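Local structure of C-type lectin domain family 4 member F (Mus musculus, 6JJJ) at residues 79-84 against 136-141; 115-120 against 125-130. The protein is a Kupffer cell receptor with affinity for galactose and fucose that could be involved in endocytosis, represented here by an extracellular piece containing its C-type lectin domain. All blocks are in the same frame, centred on the assembly; numbering follows the deposited sequence.

After the N-terminal helix 9-25 and the first sheet strands, the chain reaches strand 80-85, where interaction 1 begins. It then runs through long loops to 115-120 and returns at 125-130, so that interaction 2 closes a short loop, with four residues between its segments. From there strand 128-131 pairs with 80-85, the chain doubles back as strand 135-138, and 136-141 completes interaction 1. The short loop thus lies wholly within the longer one. A disulfide between Cys128 and Cys140 joins the two contacts, and both supply ligands to one calcium ion, tying the buried tryptophan of the sheet to the metal-binding loops.

Interaction 1 (79-84 against 136-141); sequences DHWIGL and NDMACG. With CA (calcium ion), chain H.
The backbone oxygen of Ala139 meets the benzo edge of Trp81 almost in the plane of the ring, 3.5 Å from Trp81 CH2, with CZ2 a little farther away. Trp81 and Ile82 open the Trp-Ile-Gly-Leu sequence of the C-type lectin fold, while Asn136 and Asp137 belong to its Trp-Asn-Asp motif, so the contact links two signatures of the family. Their strands are not neighbours. Strand 128-131 runs between them, and the closest alpha carbons, those of Trp81 and Met138, are 9.1 Å apart. A large indole suits this place because its far end can span the gap: with CG set beside the backbone N (chi1 -79°), the ring reaches the 136-141 segment. There CH2 packs 3.6 Å from Met138 CB, and Met138 CG lies just as near. The methionine crosses the indole at about a right angle, its chain bending at the CB-CG bond and carrying the sulfur away, so its inner methylenes make the apolar contact. Cys140 O lies obliquely against the ring, 3.9 Å from Trp81 CZ2. Elsewhere around the indole, Trp45 and Tyr144 pack edge-to-face with it, burying the ring within the domain. The other end of the 136-141 segment serves a calcium ion. An amide suits position 136 because it offers both an oxygen to the metal and an N-H group: Asn136 OD1 lies 2.5 Å from calcium, while ND2 donates to His130 NE2. Asp137 OD2 accepts a hydrogen bond from Asn117 N, tying this strand to the 115-120 loop. Asp137 itself is a two-handed ligand: its backbone O binds the calcium at 2.6 Å, and its carboxylate OD1 does so at 2.8 Å.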
loop_
_atom_site.group_PDB
_atom_site.type_symbol
_atom_site.label_atom_id
_atom_site.label_comp_id
_atom_site.label_asym_id
_atom_site.label_seq_id
_atom_site.Cartn_x
_atom_site.Cartn_y
_atom_site.Cartn_z
ATOM N N ASP A 79 -4.724 7.011 -23.821
ATOM C CA ASP A 79 -3.435 7.258 -24.458
ATOM C C ASP A 79 -2.474 7.822 -23.417
ATOM O O ASP A 79 -2.729 8.884 -22.839
ATOM C CB ASP A 79 -3.584 8.218 -25.637
ATOM C CG ASP A 79 -4.708 7.818 -26.578
ATOM O OD1 ASP A 79 -5.606 7.063 -26.145
ATOM O OD2 ASP A 79 -4.693 8.256 -27.748
ATOM N N HIS A 80 -1.368 7.118 -23.190
ATOM C CA HIS A 80 -0.394 7.475 -22.167
ATOM C C HIS A 80 0.979 7.636 -22.796
ATOM O O HIS A 80 1.464 6.727 -23.479
ATOM C CB HIS A 80 -0.292 6.404 -21.069
ATOM C CG HIS A 80 -1.295 6.532 -19.965
ATOM N ND1 HIS A 80 -1.618 7.739 -19.388
ATOM C CD2 HIS A 80 -2.000 5.593 -19.290
ATOM C CE1 HIS A 80 -2.499 7.541 -18.423
ATOM N NE2 HIS A 80 -2.752 6.249 -18.347
ATOM N N TRP A 81 1.620 8.773 -22.537
ATOM C CA TRP A 81 2.994 8.966 -22.978
ATOM C C TRP A 81 3.892 7.833 -22.501
ATOM O O TRP A 81 3.583 7.180 -21.499
ATOM C CB TRP A 81 3.564 10.280 -22.446
ATOM C CG TRP A 81 3.155 11.508 -23.165
ATOM C CD1 TRP A 81 2.666 12.651 -22.610
ATOM C CD2 TRP A 81 3.216 11.737 -24.576
ATOM N NE1 TRP A 81 2.417 13.581 -23.586
ATOM C CE2 TRP A 81 2.741 13.043 -24.803
ATOM C CE3 TRP A 81 3.619 10.964 -25.668
ATOM C CZ2 TRP A 81 2.658 13.592 -26.081
ATOM C CZ3 TRP A 81 3.537 11.511 -26.933
ATOM C CH2 TRP A 81 3.061 12.812 -27.129
ATOM N N ILE A 82 5.004 7.595 -23.201
ATOM C CA ILE A 82 6.059 6.706 -22.734
ATOM C C ILE A 82 7.400 7.280 -23.175
ATOM O O ILE A 82 7.471 8.261 -23.917
ATOM C CB ILE A 82 5.883 5.261 -23.245
ATOM C CG1 ILE A 82 5.616 5.242 -24.749
ATOM C CG2 ILE A 82 4.746 4.572 -22.497
ATOM C CD1 ILE A 82 5.664 3.856 -25.356
ATOM N N GLY A 83 8.473 6.634 -22.724
ATOM C CA GLY A 83 9.808 7.184 -22.845
ATOM C C GLY A 83 10.534 6.935 -24.150
ATOM O O GLY A 83 11.766 6.838 -24.160
ATOM N N LEU A 84 9.800 6.832 -25.252
ATOM C CA LEU A 84 10.391 6.640 -26.568
ATOM C C LEU A 84 10.340 7.939 -27.365
ATOM O O LEU A 84 9.429 8.754 -27.197
ATOM C CB LEU A 84 9.666 5.534 -27.334
ATOM C CG LEU A 84 10.455 4.842 -28.448
ATOM C CD1 LEU A 84 11.713 4.188 -27.901
ATOM C CD2 LEU A 84 9.585 3.814 -29.164
ATOM N N ASN A 136 2.031 4.832 -30.857
ATOM C CA ASN A 136 1.837 5.800 -31.929
ATOM C C ASN A 136 2.740 6.991 -31.651
ATOM O O ASN A 136 2.705 7.548 -30.550
ATOM C CB ASN A 136 0.379 6.260 -32.032
ATOM C CG ASN A 136 0.210 7.447 -32.967
ATOM O OD1 ASN A 136 0.843 7.515 -34.022
ATOM N ND2 ASN A 136 -0.642 8.391 -32.578
ATOM N N ASP A 137 3.568 7.363 -32.626
ATOM C CA ASP A 137 4.367 8.573 -32.479
ATOM C C ASP A 137 3.456 9.792 -32.597
ATOM O O ASP A 137 2.479 9.790 -33.351
ATOM C CB ASP A 137 5.498 8.615 -33.510
ATOM C CG ASP A 137 5.014 8.804 -34.928
ATOM O OD1 ASP A 137 3.851 8.475 -35.233
ATOM O OD2 ASP A 137 5.828 9.284 -35.745
ATOM N N MET A 138 3.765 10.830 -31.824
ATOM C CA MET A 138 2.840 11.936 -31.628
ATOM C C MET A 138 3.625 13.227 -31.461
ATOM O O MET A 138 4.815 13.219 -31.141
ATOM C CB MET A 138 1.945 11.676 -30.404
ATOM C CG MET A 138 0.944 12.762 -30.096
ATOM S SD MET A 138 -0.207 12.998 -31.468
ATOM C CE MET A 138 -1.025 14.509 -30.971
ATOM N N ALA A 139 2.937 14.344 -31.688
ATOM C CA ALA A 139 3.532 15.651 -31.453
ATOM C C ALA A 139 3.820 15.819 -29.967
ATOM O O ALA A 139 2.932 15.648 -29.127
ATOM C CB ALA A 139 2.600 16.756 -31.943
ATOM N N CYS A 140 5.073 16.139 -29.641
ATOM C CA CYS A 140 5.482 16.150 -28.242
ATOM C C CYS A 140 4.769 17.241 -27.454
ATOM O O CYS A 140 4.466 17.049 -26.272
ATOM C CB CYS A 140 6.999 16.311 -28.148
ATOM S SG CYS A 140 7.935 14.968 -28.942
ATOM N N GLY A 141 4.470 18.377 -28.081
ATOM C CA GLY A 141 3.789 19.439 -27.364
ATOM C C GLY A 141 2.400 19.075 -26.879
ATOM O O GLY A 141 1.842 19.806 -26.050
HETATM CA CA CA H . 1.216 9.361 -35.588
HETATM O O HOH W 1 -0.958 9.434 -36.291
#

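Interaction 2 (115-120 against 125-130). With CA (calcium ion), chain G; CA (calcium ion), chain H.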
loop_
_atom_site.group_PDB
_atom_site.type_symbol
_atom_site.label_atom_id
_atom_site.label_comp_id
_atom_site.label_asym_id
_atom_site.label_seq_id
_atom_site.Cartn_x
_atom_site.Cartn_y
_atom_site.Cartn_z
ATOM N N PRO A 115 5.487 3.913 -36.936
ATOM C CA PRO A 115 5.282 5.367 -36.887
ATOM C C PRO A 115 5.095 6.014 -38.258
ATOM O O PRO A 115 5.625 5.527 -39.257
ATOM C CB PRO A 115 6.569 5.884 -36.227
ATOM C CG PRO A 115 7.607 4.863 -36.594
ATOM C CD PRO A 115 6.885 3.538 -36.631
ATOM N N ASP A 116 4.346 7.118 -38.291
ATOM C CA ASP A 116 4.121 7.864 -39.519
ATOM C C ASP A 116 4.804 9.223 -39.529
ATOM O O ASP A 116 5.037 9.769 -40.611
ATOM C CB ASP A 116 2.615 8.064 -39.751
ATOM C CG ASP A 116 1.934 8.754 -38.586
ATOM O OD1 ASP A 116 2.618 9.018 -37.575
ATOM O OD2 ASP A 116 0.715 9.019 -38.676
ATOM N N ASN A 117 5.124 9.778 -38.362
ATOM C CA ASN A 117 5.780 11.081 -38.273
ATOM C C ASN A 117 4.917 12.161 -38.922
ATOM O O ASN A 117 5.405 13.007 -39.675
ATOM C CB ASN A 117 7.173 11.049 -38.904
ATOM C CG ASN A 117 8.069 12.149 -38.379
ATOM O OD1 ASN A 117 7.993 12.516 -37.205
ATOM N ND2 ASN A 117 8.922 12.686 -39.246
ATOM N N TRP A 118 3.619 12.122 -38.632
ATOM C CA TRP A 118 2.668 13.014 -39.280
ATOM C C TRP A 118 3.032 14.469 -39.002
ATOM O O TRP A 118 3.574 14.808 -37.948
ATOM C CB TRP A 118 1.256 12.710 -38.779
ATOM C CG TRP A 118 0.170 13.265 -39.630
ATOM C CD1 TRP A 118 -0.158 12.878 -40.898
ATOM C CD2 TRP A 118 -0.753 14.301 -39.276
ATOM N NE1 TRP A 118 -1.223 13.614 -41.356
ATOM C CE2 TRP A 118 -1.607 14.496 -40.379
ATOM C CE3 TRP A 118 -0.937 15.087 -38.134
ATOM C CZ2 TRP A 118 -2.628 15.443 -40.376
ATOM C CZ3 TRP A 118 -1.954 16.026 -38.133
ATOM C CH2 TRP A 118 -2.785 16.196 -39.245
ATOM N N ARG A 119 2.737 15.332 -39.971
ATOM C CA ARG A 119 3.013 16.759 -39.843
ATOM C C ARG A 119 1.776 17.438 -39.266
ATOM O O ARG A 119 0.726 17.486 -39.915
ATOM C CB ARG A 119 3.388 17.364 -41.195
ATOM C CG ARG A 119 4.038 18.743 -41.108
ATOM C CD ARG A 119 3.032 19.886 -41.186
ATOM N NE ARG A 119 3.704 21.184 -41.123
ATOM C CZ ARG A 119 3.081 22.354 -41.014
ATOM N NH1 ARG A 119 1.757 22.402 -40.954
ATOM N NH2 ARG A 119 3.783 23.478 -40.960
ATOM N N HIS A 120 1.901 17.977 -38.056
ATOM C CA HIS A 120 0.766 18.614 -37.412
ATOM C C HIS A 120 0.621 20.055 -37.890
ATOM O O HIS A 120 1.535 20.647 -38.467
ATOM C CB HIS A 120 0.915 18.578 -35.890
ATOM C CG HIS A 120 0.515 17.272 -35.276
ATOM N ND1 HIS A 120 -0.603 17.135 -34.481
ATOM C CD2 HIS A 120 1.071 16.039 -35.358
ATOM C CE1 HIS A 120 -0.711 15.879 -34.089
ATOM N NE2 HIS A 120 0.292 15.193 -34.607
ATOM N N ARG A 125 6.336 17.961 -36.184
ATOM C CA ARG A 125 6.325 16.570 -36.609
ATOM C C ARG A 125 5.949 15.726 -35.391
ATOM O O ARG A 125 5.479 16.247 -34.376
ATOM C CB ARG A 125 7.684 16.182 -37.182
ATOM C CG ARG A 125 8.092 16.997 -38.399
ATOM C CD ARG A 125 7.138 16.842 -39.562
ATOM N NE ARG A 125 7.728 17.348 -40.799
ATOM C CZ ARG A 125 7.720 18.627 -41.163
ATOM N NH1 ARG A 125 7.164 19.540 -40.381
ATOM N NH2 ARG A 125 8.278 18.993 -42.308
ATOM N N GLU A 126 6.142 14.412 -35.466
ATOM C CA GLU A 126 5.849 13.519 -34.346
ATOM C C GLU A 126 7.135 12.843 -33.886
ATOM O O GLU A 126 7.719 12.042 -34.625
ATOM C CB GLU A 126 4.797 12.485 -34.743
ATOM C CG GLU A 126 3.447 13.091 -35.102
ATOM C CD GLU A 126 2.386 12.041 -35.332
ATOM O OE1 GLU A 126 2.731 10.965 -35.861
ATOM O OE2 GLU A 126 1.215 12.288 -34.982
ATOM N N ASP A 127 7.579 13.174 -32.665
ATOM C CA ASP A 127 8.809 12.623 -32.106
ATOM C C ASP A 127 8.611 12.066 -30.699
ATOM O O ASP A 127 9.590 11.892 -29.964
ATOM C CB ASP A 127 9.917 13.678 -32.083
ATOM C CG ASP A 127 10.251 14.198 -33.456
ATOM O OD1 ASP A 127 10.137 13.421 -34.424
ATOM O OD2 ASP A 127 10.637 15.379 -33.567
ATOM N N CYS A 128 7.374 11.787 -30.302
ATOM C CA CYS A 128 7.087 11.250 -28.982
ATOM C C CYS A 128 6.006 10.192 -29.117
ATOM O O CYS A 128 5.148 10.270 -30.001
ATOM C CB CYS A 128 6.651 12.353 -28.005
ATOM S SG CYS A 128 7.994 13.491 -27.546
ATOM N N VAL A 129 6.071 9.185 -28.248
ATOM C CA VAL A 129 5.231 7.999 -28.353
ATOM C C VAL A 129 4.306 7.910 -27.149
ATOM O O VAL A 129 4.738 8.095 -26.008
ATOM C CB VAL A 129 6.086 6.718 -28.465
ATOM C CG1 VAL A 129 5.199 5.489 -28.556
ATOM C CG2 VAL A 129 7.028 6.810 -29.655
ATOM N N HIS A 130 3.034 7.610 -27.408
ATOM C CA HIS A 130 2.075 7.272 -26.362
ATOM C C HIS A 130 1.447 5.924 -26.701
ATOM O O HIS A 130 1.689 5.354 -27.770
ATOM C CB HIS A 130 1.011 8.367 -26.195
ATOM C CG HIS A 130 0.217 8.649 -27.433
ATOM N ND1 HIS A 130 -0.420 9.853 -27.643
ATOM C CD2 HIS A 130 -0.054 7.887 -28.519
ATOM C CE1 HIS A 130 -1.042 9.824 -28.807
ATOM N NE2 HIS A 130 -0.838 8.642 -29.359
HETATM CA CA CA G . 9.847 11.374 -35.393
HETATM CA CA CA H . 1.216 9.361 -35.588
HETATM O O HOH W 1 -0.958 9.434 -36.291
#
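Glu126 sets out toward the 115-120 loop at CB, which packs 3.9 Å from Asn117 CA. The next atom, CG, lies against Trp118 O, and the chain stays extended to the carboxylate. There OE1 binds a calcium ion at 2.2 Å beside Asp116 OD1, and the positive metal probably offsets the repulsion between these two acidic oxygens. Trp118 N also donates to OE1 over 3.1 Å, from well above the carboxylate plane (63° out of it). OE2 takes a hydrogen bond from His120 NE2 on its anti side, nearly in the imidazole plane. A glutamate suits this position because its length brings one oxygen to the metal and the other to the histidine. At its backbone, Glu126 N donates to Asn117 OD1 (3.2 Å), while Glu126 O binds a second calcium at 2.4 Å, where Asn117 OD1 and Asp127 OD1 join it. Nearby, Arg119 CG packs over one face of the Arg125 guanidinium. The first calcium, held partly by Asp116 of the Gln-Pro-Asp motif, whose Pro115 is preceded by a cis peptide bond, corresponds to the site through which galactose-type C-type lectins bind sugar, and is probably the sugar site here.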